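Local coordinates for protein heavy metal cation tricomponent efflux pump ZneA(CzcA-like) (Cupriavidus metallidurans, PDB 4K0J) that exports zinc ions as a Zn(II)/proton antiporter, forming the inner-membrane pump of a three-component RND heavy-metal efflux system, at residues Val432-Ile436 with Ile929-Asn934; Leu517-Thr521 with Pro1009-Leu1014; Ala718-Ile724 with Val782-Val787. One frame throughout, in Å; residues are numbered along the deposited sequence.

Interaction 1 of 3, residues Val432-Ile436 with Ile929-Asn934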
loop_
_atom_site.group_PDB
_atom_site.type_symbol
_atom_site.label_atom_id
_atom_site.label_comp_id
_atom_site.label_asym_id
_atom_site.label_seq_id
_atom_site.Cartn_x
_atom_site.Cartn_y
_atom_site.Cartn_z
ATOM N N VAL C 432 51.984 -7.952 8.403
ATOM C CA VAL C 432 51.007 -7.186 9.162
ATOM C C VAL C 432 49.608 -7.356 8.554
ATOM O O VAL C 432 48.680 -6.607 8.860
ATOM C CB VAL C 432 51.430 -5.698 9.238
ATOM C CG1 VAL C 432 51.162 -4.986 7.915
ATOM C CG2 VAL C 432 50.755 -4.992 10.409
ATOM N N ALA C 433 49.461 -8.369 7.705
ATOM C CA ALA C 433 48.187 -8.647 7.046
ATOM C C ALA C 433 47.093 -9.088 8.019
ATOM O O ALA C 433 46.082 -8.410 8.151
ATOM C CB ALA C 433 48.368 -9.685 5.951
ATOM N N ARG C 434 47.294 -10.226 8.685
ATOM C CA ARG C 434 46.312 -10.765 9.639
ATOM C C ARG C 434 45.820 -9.771 10.714
ATOM O O ARG C 434 44.606 -9.652 10.936
ATOM C CB ARG C 434 46.820 -12.061 10.292
ATOM C CG ARG C 434 46.959 -13.242 9.343
ATOM C CD ARG C 434 45.616 -13.883 9.024
ATOM N NE ARG C 434 44.992 -14.483 10.201
ATOM C CZ ARG C 434 45.243 -15.715 10.638
ATOM N NH1 ARG C 434 46.114 -16.483 10.004
ATOM N NH2 ARG C 434 44.624 -16.175 11.715
ATOM N N PRO C 435 46.751 -9.054 11.383
ATOM C CA PRO C 435 46.279 -8.073 12.367
ATOM C C PRO C 435 45.497 -6.932 11.718
ATOM O O PRO C 435 44.752 -6.239 12.410
ATOM C CB PRO C 435 47.578 -7.530 12.974
ATOM C CG PRO C 435 48.599 -8.569 12.695
ATOM C CD PRO C 435 48.223 -9.138 11.371
ATOM N N ILE C 436 45.667 -6.744 10.412
ATOM C CA ILE C 436 44.950 -5.695 9.691
ATOM C C ILE C 436 43.565 -6.134 9.223
ATOM O O ILE C 436 42.596 -5.413 9.418
ATOM C CB ILE C 436 45.772 -5.133 8.516
ATOM C CG1 ILE C 436 46.688 -4.029 9.026
ATOM C CG2 ILE C 436 44.867 -4.571 7.432
ATOM C CD1 ILE C 436 45.958 -2.998 9.858
ATOM N N ILE C 929 45.941 -4.276 19.111
ATOM C CA ILE C 929 46.060 -5.477 18.290
ATOM C C ILE C 929 47.385 -5.510 17.552
ATOM O O ILE C 929 48.093 -6.505 17.610
ATOM C CB ILE C 929 44.911 -5.599 17.271
ATOM C CG1 ILE C 929 43.642 -6.107 17.957
ATOM C CG2 ILE C 929 45.285 -6.556 16.147
ATOM C CD1 ILE C 929 42.413 -6.036 17.079
ATOM N N ILE C 930 47.721 -4.422 16.865
ATOM C CA ILE C 930 48.985 -4.351 16.135
ATOM C C ILE C 930 50.177 -4.589 17.059
ATOM O O ILE C 930 51.053 -5.416 16.766
ATOM C CB ILE C 930 49.151 -2.999 15.420
ATOM C CG1 ILE C 930 48.163 -2.895 14.259
ATOM C CG2 ILE C 930 50.573 -2.839 14.902
ATOM C CD1 ILE C 930 48.369 -3.952 13.196
ATOM N N MET C 931 50.195 -3.870 18.179
ATOM C CA MET C 931 51.247 -4.032 19.177
ATOM C C MET C 931 51.411 -5.492 19.598
ATOM O O MET C 931 52.474 -6.093 19.397
ATOM C CB MET C 931 50.953 -3.161 20.401
ATOM C CG MET C 931 51.743 -3.542 21.643
ATOM S SD MET C 931 53.521 -3.516 21.372
ATOM C CE MET C 931 53.814 -1.757 21.214
ATOM N N ILE C 932 50.347 -6.057 20.161
ATOM C CA ILE C 932 50.382 -7.411 20.706
ATOM C C ILE C 932 50.687 -8.473 19.649
ATOM O O ILE C 932 51.345 -9.470 19.935
ATOM C CB ILE C 932 49.073 -7.743 21.468
ATOM C CG1 ILE C 932 49.329 -7.746 22.975
ATOM C CG2 ILE C 932 48.491 -9.080 21.033
ATOM C CD1 ILE C 932 49.936 -6.463 23.490
ATOM N N ALA C 933 50.227 -8.241 18.423
ATOM C CA ALA C 933 50.442 -9.188 17.334
ATOM C C ALA C 933 51.893 -9.192 16.872
ATOM O O ALA C 933 52.526 -10.248 16.822
ATOM C CB ALA C 933 49.517 -8.888 16.168
ATOM N N ASN C 934 52.420 -8.018 16.531
ATOM C CA ASN C 934 53.815 -7.929 16.108
ATOM C C ASN C 934 54.758 -8.373 17.220
ATOM O O ASN C 934 55.833 -8.901 16.956
ATOM C CB ASN C 934 54.163 -6.522 15.622
ATOM C CG ASN C 934 53.469 -6.170 14.319
ATOM O OD1 ASN C 934 52.347 -6.604 14.066
ATOM N ND2 ASN C 934 54.140 -5.391 13.480
#
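Pro435 faces helix 911-939 and touches Ile929, Ile930 and Ala933 through its CB and CG. Two ring carbons divide the work: CG of Pro435 meets the methyl CB of Ala933 at 3.6 Å, while CB of Pro435 reaches the terminal methyl CD1 of Ile930 at 3.7 Å. CG2 of Ile929 comes to that same CB of Pro435 at 4.0 Å and also lies near the proline's carbonyl oxygen.

Ile930 starts out across the contact rather than into it, and its bent chain turns it back. With CG1 beside the backbone N (chi1 -70°) and a second turn at chi2 -62°, the end of the side chain swings inward, and CD1 becomes the point where three residues of the other segment meet. Val432 crosses it at a slant; of its two methyls, the one anti to the backbone N, CG2, makes the touch, 3.8 Å from CD1 of Ile930. Ile436, whose CB faces the other way, still bends its CD1 round to 4.2 Å from the CD1 of Ile930. Asn934 adds a marginal touch, its OD1 4.3 Å from CG2 of Val432.

No hydrogen bond crosses here; the contact is apolar and largely buried. Pro435 belongs to the first turn of helix 433-447, where a residue lacking an N-H costs the helix little. Ile929 also leans on Leu874 and on Ile887 of helix 884-888.

With the proline packed against Ile929, Ile930 and Ala933 on one face of the facing helix, this is an apolar helix-helix contact within the transmembrane bundle of an RND permease.

Interaction 2 of 3, residues Leu517-Thr521 with Pro1009-Leu1014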
loop_
_atom_site.group_PDB
_atom_site.type_symbol
_atom_site.label_atom_id
_atom_site.label_comp_id
_atom_site.label_asym_id
_atom_site.label_seq_id
_atom_site.Cartn_x
_atom_site.Cartn_y
_atom_site.Cartn_z
ATOM N N LEU C 517 60.348 -1.369 32.385
ATOM C CA LEU C 517 59.335 -2.417 32.457
ATOM C C LEU C 517 59.934 -3.756 32.877
ATOM O O LEU C 517 59.204 -4.694 33.203
ATOM C CB LEU C 517 58.614 -2.567 31.116
ATOM C CG LEU C 517 57.828 -1.353 30.621
ATOM C CD1 LEU C 517 57.092 -1.694 29.337
ATOM C CD2 LEU C 517 56.859 -0.865 31.686
ATOM N N VAL C 518 61.261 -3.845 32.860
ATOM C CA VAL C 518 61.954 -5.045 33.318
ATOM C C VAL C 518 61.712 -5.224 34.814
ATOM O O VAL C 518 62.457 -4.704 35.646
ATOM C CB VAL C 518 63.472 -4.979 33.035
ATOM C CG1 VAL C 518 64.154 -6.268 33.468
ATOM C CG2 VAL C 518 63.726 -4.716 31.559
ATOM N N GLY C 519 60.655 -5.960 35.147
ATOM C CA GLY C 519 60.233 -6.108 36.526
ATOM C C GLY C 519 59.079 -5.171 36.827
ATOM O O GLY C 519 58.260 -4.894 35.950
ATOM N N SER C 520 59.027 -4.681 38.064
ATOM C CA SER C 520 57.985 -3.752 38.503
ATOM C C SER C 520 56.586 -4.262 38.176
ATOM O O SER C 520 55.755 -3.531 37.638
ATOM C CB SER C 520 58.205 -2.363 37.897
ATOM O OG SER C 520 59.359 -1.744 38.439
ATOM N N THR C 521 56.342 -5.528 38.500
ATOM C CA THR C 521 55.060 -6.169 38.236
ATOM C C THR C 521 53.925 -5.479 38.986
ATOM O O THR C 521 52.971 -4.979 38.379
ATOM C CB THR C 521 55.095 -7.656 38.644
ATOM O OG1 THR C 521 55.384 -7.764 40.044
ATOM C CG2 THR C 521 56.162 -8.399 37.855
ATOM N N PRO C 1009 52.836 -3.586 27.075
ATOM C CA PRO C 1009 53.897 -4.592 26.930
ATOM C C PRO C 1009 54.227 -5.267 28.259
ATOM O O PRO C 1009 54.434 -6.481 28.297
ATOM C CB PRO C 1009 55.092 -3.766 26.446
ATOM C CG PRO C 1009 54.486 -2.594 25.767
ATOM C CD PRO C 1009 53.274 -2.266 26.581
ATOM N N ALA C 1010 54.269 -4.482 29.331
ATOM C CA ALA C 1010 54.482 -5.017 30.671
ATOM C C ALA C 1010 53.372 -6.000 31.020
ATOM O O ALA C 1010 53.603 -7.006 31.690
ATOM C CB ALA C 1010 54.537 -3.889 31.691
ATOM N N LEU C 1011 52.164 -5.705 30.555
ATOM C CA LEU C 1011 51.035 -6.597 30.769
ATOM C C LEU C 1011 51.273 -7.930 30.069
ATOM O O LEU C 1011 51.065 -8.996 30.654
ATOM C CB LEU C 1011 49.742 -5.955 30.264
ATOM C CG LEU C 1011 48.460 -6.762 30.471
ATOM C CD1 LEU C 1011 48.230 -7.033 31.951
ATOM C CD2 LEU C 1011 47.273 -6.033 29.862
ATOM N N TYR C 1012 51.720 -7.863 28.816
ATOM C CA TYR C 1012 51.977 -9.067 28.028
ATOM C C TYR C 1012 53.085 -9.922 28.639
ATOM O O TYR C 1012 52.970 -11.148 28.702
ATOM C CB TYR C 1012 52.324 -8.707 26.579
ATOM C CG TYR C 1012 52.599 -9.906 25.696
ATOM C CD1 TYR C 1012 53.901 -10.313 25.428
ATOM C CD2 TYR C 1012 51.558 -10.634 25.134
ATOM C CE1 TYR C 1012 54.158 -11.407 24.623
ATOM C CE2 TYR C 1012 51.805 -11.731 24.327
ATOM C CZ TYR C 1012 53.108 -12.111 24.076
ATOM O OH TYR C 1012 53.364 -13.200 23.276
ATOM N N TYR C 1013 54.156 -9.271 29.084
ATOM C CA TYR C 1013 55.273 -9.985 29.695
ATOM C C TYR C 1013 54.871 -10.600 31.034
ATOM O O TYR C 1013 55.319 -11.694 31.378
ATOM C CB TYR C 1013 56.492 -9.063 29.856
ATOM C CG TYR C 1013 56.933 -8.845 31.289
ATOM C CD1 TYR C 1013 57.835 -9.708 31.902
ATOM C CD2 TYR C 1013 56.456 -7.769 32.025
ATOM C CE1 TYR C 1013 58.235 -9.510 33.212
ATOM C CE2 TYR C 1013 56.849 -7.562 33.333
ATOM C CZ TYR C 1013 57.739 -8.435 33.920
ATOM O OH TYR C 1013 58.134 -8.228 35.222
ATOM N N LEU C 1014 54.025 -9.899 31.782
ATOM C CA LEU C 1014 53.590 -10.379 33.091
ATOM C C LEU C 1014 52.627 -11.556 32.972
ATOM O O LEU C 1014 52.661 -12.481 33.783
ATOM C CB LEU C 1014 52.943 -9.242 33.891
ATOM C CG LEU C 1014 52.458 -9.496 35.325
ATOM C CD1 LEU C 1014 52.586 -8.225 36.139
ATOM C CD2 LEU C 1014 51.016 -9.985 35.361
#
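Tyr1013 reaches out from helix 1007-1015 to the backbone turn around Gly519, and its hydroxyl ends 3.3 Å from CA of Gly519. The ring leaves the helix with chi1 at 118° and stands nearly perpendicular to its CA-CB-CG bend (chi2 88°), meeting the loop obliquely. CE2 of Tyr1013 lies 3.7 Å from the carbonyl oxygen of Leu517, and the hydroxyl OH of Tyr1013 also lies 3.3 Å from CG2 of Thr521.

Leu517 works one turn further back along the helix. CD1 continues its chain, anti to CA (chi2 -176°), and CD2 branches off, so that the two methyls fork over neighbouring residues: CD2 of Leu517 packs on CB of Ala1010 at 3.8 Å, while CD1 passes slantwise to CB of Pro1009 at 4.1 Å. At the other end of the loop, Thr521 carries CG2 beside its backbone N, where the methyl can meet the tyrosine hydroxyl. Its CB receives CD1 of Leu1014 at 3.6 Å, the two side chains crossing at about a right angle.

Gly519, in a backbone conformation that favours glycine, is what brings the turn up to that hydroxyl. Lys947 and Val950 also touch Tyr1013.

Chemically the two ends differ. The methyls of Leu517 pack on helix carbons, whereas the polar hydroxyl of Tyr1013 sits against the backbone of the turn, which suggests an amphipathic contact.

Interaction 3 of 3, residues Ala718-Ile724 with Val782-Val787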
loop_
_atom_site.group_PDB
_atom_site.type_symbol
_atom_site.label_atom_id
_atom_site.label_comp_id
_atom_site.label_asym_id
_atom_site.label_seq_id
_atom_site.Cartn_x
_atom_site.Cartn_y
_atom_site.Cartn_z
ATOM N N ALA C 718 -40.253 28.852 30.807
ATOM C CA ALA C 718 -40.547 30.216 30.375
ATOM C C ALA C 718 -40.970 30.248 28.916
ATOM O O ALA C 718 -41.967 30.872 28.570
ATOM C CB ALA C 718 -39.359 31.123 30.597
ATOM N N ALA C 719 -40.205 29.566 28.066
ATOM C CA ALA C 719 -40.503 29.497 26.640
ATOM C C ALA C 719 -41.611 28.484 26.383
ATOM O O ALA C 719 -42.082 28.327 25.255
ATOM C CB ALA C 719 -39.253 29.143 25.849
ATOM N N ALA C 720 -42.013 27.790 27.439
ATOM C CA ALA C 720 -43.135 26.876 27.374
ATOM C C ALA C 720 -44.403 27.648 27.700
ATOM O O ALA C 720 -45.512 27.202 27.407
ATOM C CB ALA C 720 -42.941 25.732 28.352
ATOM N N ARG C 721 -44.230 28.814 28.313
ATOM C CA ARG C 721 -45.355 29.678 28.643
ATOM C C ARG C 721 -45.406 30.888 27.721
ATOM O O ARG C 721 -46.280 31.744 27.862
ATOM C CB ARG C 721 -45.282 30.128 30.102
ATOM C CG ARG C 721 -45.515 29.006 31.094
ATOM C CD ARG C 721 -45.402 29.490 32.524
ATOM N NE ARG C 721 -44.058 29.336 33.074
ATOM C CZ ARG C 721 -43.148 30.303 33.124
ATOM N NH1 ARG C 721 -41.954 30.063 33.650
ATOM N NH2 ARG C 721 -43.430 31.509 32.652
ATOM N N LEU C 722 -44.468 30.956 26.778
ATOM C CA LEU C 722 -44.428 32.057 25.822
ATOM C C LEU C 722 -44.416 31.547 24.389
ATOM O O LEU C 722 -44.395 32.337 23.444
ATOM C CB LEU C 722 -43.209 32.954 26.057
ATOM C CG LEU C 722 -43.125 33.726 27.376
ATOM C CD1 LEU C 722 -42.011 34.759 27.325
ATOM C CD2 LEU C 722 -44.453 34.388 27.706
ATOM N N GLY C 723 -44.427 30.227 24.233
ATOM C CA GLY C 723 -44.395 29.618 22.916
ATOM C C GLY C 723 -43.174 30.039 22.116
ATOM O O GLY C 723 -43.284 30.817 21.166
ATOM N N ILE C 724 -42.009 29.533 22.516
ATOM C CA ILE C 724 -40.748 29.828 21.838
ATOM C C ILE C 724 -39.844 28.598 21.848
ATOM O O ILE C 724 -39.782 27.876 22.848
ATOM C CB ILE C 724 -40.014 31.034 22.486
ATOM C CG1 ILE C 724 -40.607 32.350 21.981
ATOM C CG2 ILE C 724 -38.506 30.984 22.211
ATOM C CD1 ILE C 724 -39.637 33.512 21.990
ATOM N N VAL C 782 -40.773 39.235 21.771
ATOM C CA VAL C 782 -40.479 38.825 23.143
ATOM C C VAL C 782 -38.996 39.020 23.443
ATOM O O VAL C 782 -38.144 38.476 22.744
ATOM C CB VAL C 782 -40.840 37.345 23.397
ATOM C CG1 VAL C 782 -40.242 36.872 24.706
ATOM C CG2 VAL C 782 -42.344 37.156 23.415
ATOM N N ALA C 783 -38.690 39.799 24.476
ATOM C CA ALA C 783 -37.303 40.078 24.836
ATOM C C ALA C 783 -36.592 38.802 25.255
ATOM O O ALA C 783 -37.207 37.900 25.815
ATOM C CB ALA C 783 -37.236 41.109 25.942
ATOM N N LEU C 784 -35.296 38.736 24.975
ATOM C CA LEU C 784 -34.515 37.530 25.216
ATOM C C LEU C 784 -34.352 37.207 26.705
ATOM O O LEU C 784 -34.332 36.039 27.094
ATOM C CB LEU C 784 -33.142 37.652 24.549
ATOM C CG LEU C 784 -32.200 36.462 24.740
ATOM C CD1 LEU C 784 -32.789 35.229 24.077
ATOM C CD2 LEU C 784 -30.807 36.770 24.213
ATOM N N ALA C 785 -34.246 38.240 27.537
ATOM C CA ALA C 785 -34.034 38.047 28.970
ATOM C C ALA C 785 -35.303 37.576 29.683
ATOM O O ALA C 785 -35.353 37.486 30.912
ATOM C CB ALA C 785 -33.510 39.323 29.602
ATOM N N GLN C 786 -36.323 37.264 28.892
ATOM C CA GLN C 786 -37.619 36.855 29.403
ATOM C C GLN C 786 -37.710 35.335 29.456
ATOM O O GLN C 786 -38.596 34.781 30.107
ATOM C CB GLN C 786 -38.716 37.412 28.495
ATOM C CG GLN C 786 -40.023 37.733 29.183
ATOM C CD GLN C 786 -40.904 38.642 28.344
ATOM O OE1 GLN C 786 -40.414 39.447 27.547
ATOM N NE2 GLN C 786 -42.213 38.517 28.520
ATOM N N VAL C 787 -36.791 34.661 28.770
ATOM C CA VAL C 787 -36.831 33.204 28.667
ATOM C C VAL C 787 -35.447 32.560 28.706
ATOM O O VAL C 787 -35.307 31.364 28.452
ATOM C CB VAL C 787 -37.520 32.749 27.356
ATOM C CG1 VAL C 787 -39.035 32.872 27.458
ATOM C CG2 VAL C 787 -36.977 33.529 26.164
#
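The backbones of Ala718 and Val787 approach to 5.1 Å between their CA atoms, where the short, weakly bonded helix 716-720 comes beside the residue that follows the 3-10 turn 784-786. Across the gap, Val787 supplies the central side chain. Its CG1, set beside the backbone N (chi1 -77°), projects into a recess made by three residues: CB of Ala718 at 3.6 Å, CB of Ala719 at 4.1 Å, and CD1 of Leu722 at 3.5 Å from that same CG1.

Leu722 is the long reach from the other side. CG sits beside its own N (chi1 -64°), and the branch that runs out nearly straight beyond it carries CD1 to two valines. It touches both, crossing each at a slant, and they approach from directions about at right angles: besides Val787, CD1 of Leu722 meets CG1 of Val782 at 3.8 Å. Gln786 lays its extended chain alongside the same methyl, its NE2 coming to 3.9 Å from CD1 of Leu722. Ile724 adds a looser touch, CD1 to CB of Val782 at 4.3 Å. Between Leu722 and Ile724, Gly723 takes a positive phi, and the bend is tied by Ile724 N to Ala719 O at 3.0 Å.

Nothing polar bonds the two segments directly, but Asp715 links them: its side chain accepts from Ala718 N and its backbone bonds to Val787. Val782 pairs with Leu774 in the two-stranded hairpin of 773-775 and 781-783, on which Ile724 also rests, and Leu784 packs against Val729 and Leu732 of helix 726-737. Beyond Val787 the chain runs directly into strand 788-802, the antiparallel partner of strand 707-714 that leads into helix 716-720.

Overall arrangement
From the N terminus, the chain first reaches 432-436, then 517-521, whose partners return only near its end. Interaction 1 closes when helix 911-939 comes back to helix 433-447, and interaction 2 closes later, at helix 1007-1015, so these two long loops cross rather than nest. Interaction 3, spanning only 58 residues, lies inside both. The first two belong to the transmembrane portion, interaction 2 through a loop just before a predicted transmembrane helix; their centres are 20 Å apart and they touch at Ile932 CG1 and Tyr1012 CD2, 4.2 Å. Interaction 3 is on the opposite side of the chain's centre, 98 Å from interaction 1 between centres, holding a helix and a hairpin together in the extramembrane region.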